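Local coordinates for protein importin subunit beta-1 (Saccharomyces cerevisiae, PDB 5OWU) that carries proteins into the nucleus as the importin beta partner of importin alpha, which recognises the classical nuclear localization signal of the cargo, at residues 331-336 with 349-354; 376-381 with 388-393; 414-419 with 432-437. One frame throughout, in Å; residues are numbered along the deposited sequence.

Contact 1: residues 331-336 with 349-354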
loop_
_atom_site.group_PDB
_atom_site.type_symbol
_atom_site.label_atom_id
_atom_site.label_comp_id
_atom_site.label_asym_id
_atom_site.label_seq_id
_atom_site.Cartn_x
_atom_site.Cartn_y
_atom_site.Cartn_z
ATOM N N ASN A 331 9.224 -4.944 -28.457
ATOM C CA ASN A 331 8.259 -5.439 -29.433
ATOM C C ASN A 331 6.862 -5.553 -28.831
ATOM O O ASN A 331 5.865 -5.344 -29.531
ATOM C CB ASN A 331 8.706 -6.792 -29.984
ATOM C CG ASN A 331 7.695 -7.386 -30.949
ATOM O OD1 ASN A 331 7.513 -6.883 -32.059
ATOM N ND2 ASN A 331 7.024 -8.456 -30.528
ATOM N N LEU A 332 6.761 -5.892 -27.543
ATOM C CA LEU A 332 5.445 -5.984 -26.928
ATOM C C LEU A 332 4.777 -4.626 -26.803
ATOM O O LEU A 332 3.549 -4.562 -26.677
ATOM C CB LEU A 332 5.539 -6.636 -25.549
ATOM C CG LEU A 332 5.928 -8.114 -25.519
ATOM C CD1 LEU A 332 6.107 -8.578 -24.076
ATOM C CD2 LEU A 332 4.889 -8.973 -26.238
ATOM N N LEU A 333 5.548 -3.538 -26.835
ATOM C CA LEU A 333 4.928 -2.218 -26.716
ATOM C C LEU A 333 3.948 -1.896 -27.843
ATOM O O LEU A 333 3.101 -1.008 -27.670
ATOM C CB LEU A 333 6.003 -1.129 -26.660
ATOM C CG LEU A 333 6.940 -1.178 -25.452
ATOM C CD1 LEU A 333 7.981 -0.082 -25.554
ATOM C CD2 LEU A 333 6.156 -1.049 -24.151
ATOM N N THR A 334 4.030 -2.574 -28.992
ATOM C CA THR A 334 3.157 -2.260 -30.120
ATOM C C THR A 334 1.850 -3.047 -30.095
ATOM O O THR A 334 1.155 -3.109 -31.116
ATOM C CB THR A 334 3.874 -2.508 -31.448
ATOM O OG1 THR A 334 4.264 -3.884 -31.538
ATOM C CG2 THR A 334 5.092 -1.612 -31.569
ATOM N N ARG A 335 1.497 -3.640 -28.959
ATOM C CA ARG A 335 0.236 -4.355 -28.808
ATOM C C ARG A 335 -0.758 -3.556 -27.965
ATOM O O ARG A 335 -1.467 -4.108 -27.124
ATOM C CB ARG A 335 0.477 -5.737 -28.205
ATOM C CG ARG A 335 1.403 -6.608 -29.030
ATOM C CD ARG A 335 1.493 -8.013 -28.455
ATOM N NE ARG A 335 2.536 -8.819 -29.091
ATOM C CZ ARG A 335 2.728 -10.113 -28.855
ATOM N NH1 ARG A 335 1.948 -10.763 -27.997
ATOM N NH2 ARG A 335 3.703 -10.762 -29.470
ATOM N N GLN A 336 -0.825 -2.244 -28.188
ATOM C CA GLN A 336 -1.833 -1.429 -27.529
ATOM C C GLN A 336 -3.226 -1.778 -28.066
ATOM O O GLN A 336 -3.386 -2.574 -28.993
ATOM C CB GLN A 336 -1.557 0.060 -27.741
ATOM C CG GLN A 336 -0.088 0.482 -27.652
ATOM C CD GLN A 336 0.608 0.475 -29.004
ATOM O OE1 GLN A 336 0.358 -0.396 -29.836
ATOM N NE2 GLN A 336 1.487 1.448 -29.227
ATOM N N MET A 349 1.131 -2.445 -21.543
ATOM C CA MET A 349 1.368 -1.694 -20.315
ATOM C C MET A 349 2.292 -2.453 -19.369
ATOM O O MET A 349 3.170 -1.850 -18.734
ATOM C CB MET A 349 0.034 -1.379 -19.636
ATOM C CG MET A 349 -0.859 -0.452 -20.465
ATOM S SD MET A 349 -2.486 -0.179 -19.736
ATOM C CE MET A 349 -3.233 0.901 -20.953
ATOM N N SER A 350 2.116 -3.774 -19.260
ATOM C CA SER A 350 3.020 -4.571 -18.431
ATOM C C SER A 350 4.447 -4.494 -18.953
ATOM O O SER A 350 5.403 -4.421 -18.171
ATOM C CB SER A 350 2.554 -6.025 -18.390
ATOM O OG SER A 350 1.199 -6.107 -17.980
ATOM N N ALA A 351 4.607 -4.526 -20.277
ATOM C CA ALA A 351 5.931 -4.436 -20.880
ATOM C C ALA A 351 6.562 -3.075 -20.616
ATOM O O ALA A 351 7.771 -2.982 -20.384
ATOM C CB ALA A 351 5.836 -4.704 -22.377
ATOM N N GLY A 352 5.763 -2.008 -20.649
ATOM C CA GLY A 352 6.289 -0.700 -20.281
ATOM C C GLY A 352 6.763 -0.642 -18.838
ATOM O O GLY A 352 7.858 -0.144 -18.543
ATOM N N ALA A 353 5.945 -1.148 -17.912
ATOM C CA ALA A 353 6.368 -1.159 -16.514
ATOM C C ALA A 353 7.642 -1.979 -16.341
ATOM O O ALA A 353 8.558 -1.593 -15.594
ATOM C CB ALA A 353 5.241 -1.705 -15.630
ATOM N N CYS A 354 7.716 -3.121 -17.021
ATOM C CA CYS A 354 8.906 -3.956 -16.937
ATOM C C CYS A 354 10.126 -3.207 -17.457
ATOM O O CYS A 354 11.186 -3.204 -16.824
ATOM C CB CYS A 354 8.686 -5.248 -17.720
ATOM S SG CYS A 354 10.013 -6.432 -17.512
#

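Contact 2: residues 376-381 with 388-393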
loop_
_atom_site.group_PDB
_atom_site.type_symbol
_atom_site.label_atom_id
_atom_site.label_comp_id
_atom_site.label_asym_id
_atom_site.label_seq_id
_atom_site.Cartn_x
_atom_site.Cartn_y
_atom_site.Cartn_z
ATOM N N GLN A 376 14.298 3.717 -34.640
ATOM C CA GLN A 376 13.639 2.991 -35.717
ATOM C C GLN A 376 12.162 3.353 -35.833
ATOM O O GLN A 376 11.596 3.264 -36.928
ATOM C CB GLN A 376 13.787 1.481 -35.507
ATOM C CG GLN A 376 14.043 0.703 -36.784
ATOM C CD GLN A 376 15.414 0.991 -37.370
ATOM O OE1 GLN A 376 16.443 0.680 -36.762
ATOM N NE2 GLN A 376 15.437 1.603 -38.551
ATOM N N ASN A 377 11.517 3.768 -34.737
ATOM C CA ASN A 377 10.061 3.833 -34.723
ATOM C C ASN A 377 9.457 5.216 -34.504
ATOM O O ASN A 377 8.258 5.385 -34.748
ATOM C CB ASN A 377 9.512 2.870 -33.661
ATOM C CG ASN A 377 9.705 1.423 -34.055
ATOM O OD1 ASN A 377 8.970 0.897 -34.888
ATOM N ND2 ASN A 377 10.713 0.778 -33.480
ATOM N N ILE A 378 10.231 6.218 -34.090
ATOM C CA ILE A 378 9.603 7.482 -33.731
ATOM C C ILE A 378 9.035 8.205 -34.953
ATOM O O ILE A 378 8.143 9.052 -34.800
ATOM C CB ILE A 378 10.607 8.350 -32.949
ATOM C CG1 ILE A 378 9.901 9.528 -32.291
ATOM C CG2 ILE A 378 11.736 8.827 -33.849
ATOM C CD1 ILE A 378 10.616 10.027 -31.076
ATOM N N THR A 379 9.500 7.872 -36.164
ATOM C CA THR A 379 8.977 8.438 -37.406
ATOM C C THR A 379 8.249 7.403 -38.260
ATOM O O THR A 379 7.990 7.657 -39.440
ATOM C CB THR A 379 10.095 9.079 -38.230
ATOM O OG1 THR A 379 11.117 8.112 -38.492
ATOM C CG2 THR A 379 10.688 10.276 -37.504
ATOM N N ALA A 380 7.908 6.249 -37.692
ATOM C CA ALA A 380 7.216 5.213 -38.446
ATOM C C ALA A 380 5.834 5.689 -38.890
ATOM O O ALA A 380 5.263 6.634 -38.343
ATOM C CB ALA A 380 7.063 3.941 -37.610
ATOM N N ASP A 381 5.289 4.992 -39.890
ATOM C CA ASP A 381 3.978 5.337 -40.429
ATOM C C ASP A 381 2.838 4.847 -39.547
ATOM O O ASP A 381 1.754 5.443 -39.560
ATOM C CB ASP A 381 3.817 4.752 -41.835
ATOM C CG ASP A 381 4.696 5.439 -42.855
ATOM O OD1 ASP A 381 4.826 6.679 -42.785
ATOM O OD2 ASP A 381 5.256 4.739 -43.723
ATOM N N ALA A 388 4.778 3.497 -29.277
ATOM C CA ALA A 388 5.764 2.633 -28.634
ATOM C C ALA A 388 7.096 3.352 -28.460
ATOM O O ALA A 388 7.757 3.210 -27.426
ATOM C CB ALA A 388 5.947 1.352 -29.449
ATOM N N ALA A 389 7.501 4.143 -29.454
ATOM C CA ALA A 389 8.793 4.821 -29.380
ATOM C C ALA A 389 8.832 5.812 -28.222
ATOM O O ALA A 389 9.776 5.803 -27.418
ATOM C CB ALA A 389 9.095 5.520 -30.709
ATOM N N VAL A 390 7.818 6.684 -28.111
ATOM C CA VAL A 390 7.854 7.634 -26.992
ATOM C C VAL A 390 7.645 6.916 -25.660
ATOM O O VAL A 390 8.182 7.341 -24.628
ATOM C CB VAL A 390 6.840 8.791 -27.158
ATOM C CG1 VAL A 390 7.319 9.783 -28.184
ATOM C CG2 VAL A 390 5.443 8.276 -27.516
ATOM N N MET A 391 6.856 5.843 -25.641
ATOM C CA MET A 391 6.715 5.058 -24.419
ATOM C C MET A 391 8.067 4.529 -23.952
ATOM O O MET A 391 8.403 4.604 -22.762
ATOM C CB MET A 391 5.735 3.900 -24.641
ATOM C CG MET A 391 5.514 3.026 -23.401
ATOM S SD MET A 391 4.808 3.942 -22.002
ATOM C CE MET A 391 5.139 2.781 -20.686
ATOM N N ALA A 392 8.860 3.985 -24.881
ATOM C CA ALA A 392 10.167 3.445 -24.523
ATOM C C ALA A 392 11.105 4.554 -24.051
ATOM O O ALA A 392 11.784 4.426 -23.012
ATOM C CB ALA A 392 10.758 2.694 -25.722
ATOM N N PHE A 393 11.132 5.672 -24.784
ATOM C CA PHE A 393 12.028 6.752 -24.397
ATOM C C PHE A 393 11.691 7.254 -23.002
ATOM O O PHE A 393 12.572 7.381 -22.146
ATOM C CB PHE A 393 11.966 7.898 -25.403
ATOM C CG PHE A 393 13.070 8.892 -25.223
ATOM C CD1 PHE A 393 12.928 9.946 -24.348
ATOM C CD2 PHE A 393 14.263 8.752 -25.907
ATOM C CE1 PHE A 393 13.952 10.860 -24.170
ATOM C CE2 PHE A 393 15.286 9.651 -25.731
ATOM C CZ PHE A 393 15.133 10.708 -24.863
#

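Contact 3: residues 414-419 with 432-437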
loop_
_atom_site.group_PDB
_atom_site.type_symbol
_atom_site.label_atom_id
_atom_site.label_comp_id
_atom_site.label_asym_id
_atom_site.label_seq_id
_atom_site.Cartn_x
_atom_site.Cartn_y
_atom_site.Cartn_z
ATOM N N PRO A 414 13.491 17.608 -30.118
ATOM C CA PRO A 414 12.736 18.103 -31.284
ATOM C C PRO A 414 11.714 17.104 -31.808
ATOM O O PRO A 414 10.543 17.463 -31.994
ATOM C CB PRO A 414 13.840 18.412 -32.306
ATOM C CG PRO A 414 15.044 18.718 -31.465
ATOM C CD PRO A 414 14.943 17.816 -30.266
ATOM N N SER A 415 12.114 15.850 -32.040
ATOM C CA SER A 415 11.167 14.854 -32.539
ATOM C C SER A 415 10.031 14.601 -31.545
ATOM O O SER A 415 8.876 14.376 -31.947
ATOM C CB SER A 415 11.903 13.554 -32.853
ATOM O OG SER A 415 12.539 13.040 -31.698
ATOM N N ILE A 416 10.334 14.630 -30.244
ATOM C CA ILE A 416 9.302 14.376 -29.240
ATOM C C ILE A 416 8.295 15.519 -29.217
ATOM O O ILE A 416 7.078 15.295 -29.199
ATOM C CB ILE A 416 9.935 14.149 -27.855
ATOM C CG1 ILE A 416 10.661 12.808 -27.830
ATOM C CG2 ILE A 416 8.871 14.178 -26.746
ATOM C CD1 ILE A 416 11.509 12.586 -26.584
ATOM N N LEU A 417 8.786 16.761 -29.210
ATOM C CA LEU A 417 7.890 17.909 -29.263
ATOM C C LEU A 417 7.068 17.892 -30.542
ATOM O O LEU A 417 5.905 18.306 -30.545
ATOM C CB LEU A 417 8.687 19.209 -29.165
ATOM C CG LEU A 417 9.406 19.507 -27.851
ATOM C CD1 LEU A 417 10.255 20.763 -27.985
ATOM C CD2 LEU A 417 8.406 19.659 -26.717
ATOM N N ASN A 418 7.658 17.424 -31.645
ATOM C CA ASN A 418 6.899 17.337 -32.887
ATOM C C ASN A 418 5.763 16.336 -32.756
ATOM O O ASN A 418 4.678 16.547 -33.315
ATOM C CB ASN A 418 7.817 16.957 -34.050
ATOM C CG ASN A 418 7.061 16.788 -35.352
ATOM O OD1 ASN A 418 6.492 17.743 -35.878
ATOM N ND2 ASN A 418 7.053 15.571 -35.882
ATOM N N LEU A 419 5.978 15.249 -32.007
ATOM C CA LEU A 419 4.892 14.288 -31.837
ATOM C C LEU A 419 3.703 14.838 -31.055
ATOM O O LEU A 419 2.650 14.194 -31.042
ATOM C CB LEU A 419 5.390 13.020 -31.147
ATOM C CG LEU A 419 6.217 12.071 -32.013
ATOM C CD1 LEU A 419 6.662 10.898 -31.177
ATOM C CD2 LEU A 419 5.438 11.578 -33.223
ATOM N N ALA A 432 2.965 13.473 -24.302
ATOM C CA ALA A 432 2.846 14.370 -23.154
ATOM C C ALA A 432 3.407 13.711 -21.900
ATOM O O ALA A 432 4.161 14.332 -21.134
ATOM C CB ALA A 432 1.383 14.771 -22.939
ATOM N N TRP A 433 3.037 12.446 -21.671
ATOM C CA TRP A 433 3.625 11.704 -20.557
ATOM C C TRP A 433 5.149 11.676 -20.649
ATOM O O TRP A 433 5.849 11.893 -19.654
ATOM C CB TRP A 433 3.060 10.286 -20.533
ATOM C CG TRP A 433 3.730 9.356 -19.569
ATOM C CD1 TRP A 433 3.468 9.228 -18.232
ATOM C CD2 TRP A 433 4.769 8.411 -19.865
ATOM N NE1 TRP A 433 4.275 8.263 -17.682
ATOM C CE2 TRP A 433 5.082 7.743 -18.660
ATOM C CE3 TRP A 433 5.463 8.062 -21.028
ATOM C CZ2 TRP A 433 6.054 6.750 -18.586
ATOM C CZ3 TRP A 433 6.429 7.074 -20.953
ATOM C CH2 TRP A 433 6.718 6.430 -19.742
ATOM N N CYS A 434 5.681 11.411 -21.841
ATOM C CA CYS A 434 7.125 11.315 -22.015
ATOM C C CYS A 434 7.808 12.625 -21.659
ATOM O O CYS A 434 8.887 12.633 -21.049
ATOM C CB CYS A 434 7.439 10.919 -23.460
ATOM S SG CYS A 434 9.175 10.690 -23.787
ATOM N N ILE A 435 7.190 13.748 -22.025
ATOM C CA ILE A 435 7.750 15.044 -21.663
ATOM C C ILE A 435 7.747 15.198 -20.153
ATOM O O ILE A 435 8.705 15.721 -19.567
ATOM C CB ILE A 435 6.976 16.175 -22.368
ATOM C CG1 ILE A 435 7.176 16.052 -23.888
ATOM C CG2 ILE A 435 7.442 17.540 -21.889
ATOM C CD1 ILE A 435 6.289 16.944 -24.707
ATOM N N GLY A 436 6.679 14.730 -19.497
ATOM C CA GLY A 436 6.664 14.733 -18.042
ATOM C C GLY A 436 7.769 13.889 -17.427
ATOM O O GLY A 436 8.327 14.251 -16.395
ATOM N N ARG A 437 8.075 12.736 -18.035
ATOM C CA ARG A 437 9.161 11.881 -17.546
ATOM C C ARG A 437 10.520 12.569 -17.686
ATOM O O ARG A 437 11.356 12.533 -16.763
ATOM C CB ARG A 437 9.151 10.557 -18.319
ATOM C CG ARG A 437 7.893 9.722 -18.085
ATOM C CD ARG A 437 7.992 8.949 -16.776
ATOM N NE ARG A 437 9.085 7.984 -16.859
ATOM C CZ ARG A 437 9.487 7.201 -15.864
ATOM N NH1 ARG A 437 8.887 7.250 -14.680
ATOM N NH2 ARG A 437 10.502 6.369 -16.060
#

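Contact 1: residues 331-336 with 349-354
Asn331 O, the carbonyl just ahead of the two leucines that meet Ala351, is gripped twice by Thr334: its hydroxyl OG1 donates at 3.0 Å, tilted 17° from the carbonyl plane, and its backbone N adds a weak bond. A type I turn from Leu332 to Arg335 follows at once, closed by Arg335 N on Leu332 O at 3.2 Å. Leu332 and Leu333, the first two residues of this turn, meet the helix of 349-354. Leu332 uses its CB, lying 3.7 Å from Ala351 CB, while its CD2 sits over the centre of one face of the Arg335 guanidinium. That group is tied by NH1 to Asp280 and to the carbonyl of Ser277. Leu333 works through its far end: with CG beside the backbone N (chi1 -64°), CD2 comes 3.7 Å from Gly352 N and also brushes the Ala351 methyl. Gly352, with no side chain, lets Leu333 CD2 lie against the helix backbone, and the small Ala351 methyl admits the root of Leu332. Leu333 also rests on Ala388 and Ala392 of helix 383-395. The end of one helix and the turn after it, packed on the next helix of the chain, are characteristic of the helical hairpin of a HEAT repeat, here HEAT 8.

Contact 2: residues 376-381 with 388-393
Ala389 meets Asn377 and Ile378 with a single methyl group, and apolar contact is the first kind of interaction here. The Ala389 methyl sits close to the backbone that joins the two residues: its CB is 3.6 Å from Ile378 N and 3.8 Å from Asn377 C. The side chains add their roots rather than their tips, Ile378 CB lying 3.9 Å from Ala389 CB and Asn377 CB at a similar separation. Ile378 reaches further with its longer branch. With CG1 anti to the backbone N (chi1 -167°) and the branch extended beyond it, CD1 reaches Val390 and comes within 4.4 Å of its CG1, a looser touch than the one at the alanine.

Polar interaction forms the second kind, and none of it crosses between the two segments. Asn377 touches Ala389 with its CB, whereas its amide looks to other partners: OD1 accepts from Asn385 ND2 of helix 383-395, joining the two helices just outside the 388-393 segment, while ND2 donates to Phe373 O of its own helix. The Arg386 side chain adds a hydrogen bond from NH1 to Ala380 O. Backbone bonds supply the third kind: Ala380 N bonds to Asn377 O at 3.1 Å and closes a type I turn from Asn377 to Ala380.

Both segments belong to HEAT 9. Toward HEAT 10, Ile378 and Val390 abut Leu419, Phe393 lies against Val409 and Ala412 of helix 402-418, and Met391 reaches Thr430 of helix 425-442. Toward HEAT 8, Ala388 packs on Leu333 and Thr334, so helix 383-395 lies between the two repeats.

Contact 3: residues 414-419 with 432-437
Ile416, Leu417 and Ile435 interlock as bumps and grooves. The main bump on the helix of 432-437 is the long branch of Ile435, which enters the groove between Ile416 and Leu417. On one side of that groove Ile416 CG2 packs 3.8 Å from Ile435 CG1; on the other, Leu417 CD2 lies 4.0 Å from Ile435 CD1. The two isoleucines slide past each other in opposite directions, whereas Leu417 crosses Ile435 at about a right angle, so the branch is held by flanks of different orientation.

Leu417 starts out pointing away from the partner helix, and its reach depends on its torsions: CG stands beside the backbone N (chi1 -67°) and the chain then extends, bringing CD2 back to the interface. Ile416 faces the partner directly and divides its labour. While CG2 takes the isoleucine, CD1 runs on to Cys434 SG, 4.1 Å away, on the same helix as Ile435.

The axes of these short helical pieces approach to 10.1 Å with 141° between their directions, roughly antiparallel and well splayed, and side chains rather than backbones fill the gap. Trp433 has Arg437 CG over one face, toward the rim, and its ring lies nearly parallel to that of Trp475; Ile435 also touches Thr476 of helix 467-484.

No hydrogen bond joins the two segments: methyl, methylene and sulfur surfaces cohere by dispersion and burial from water. Such undirected adhesion is consistent with small adjustments between helices, as in the flexible HEAT solenoids of importins.

All three contacts repeat one theme, the meeting of the two helical arms of one HEAT repeat, near the turn between them in contacts 1 and 2, in consecutive repeats 8, 9 and 10. Contacts 1 and 3 are buried; contact 2 is only partly so, although it stands between them. It touches both neighbours, through Gly352 CA and Met391 CE (3.7 Å) and through Val390 O and Cys434 SG (3.6 Å), while contacts 1 and 3 stay about 7 Å apart at their nearest atoms. An alanine methyl is central to contacts 1 and 2, against leucine side chains in the first and mainly backbone in the second; contact 3 has branched side chains on both partners, with Cys434 beside them.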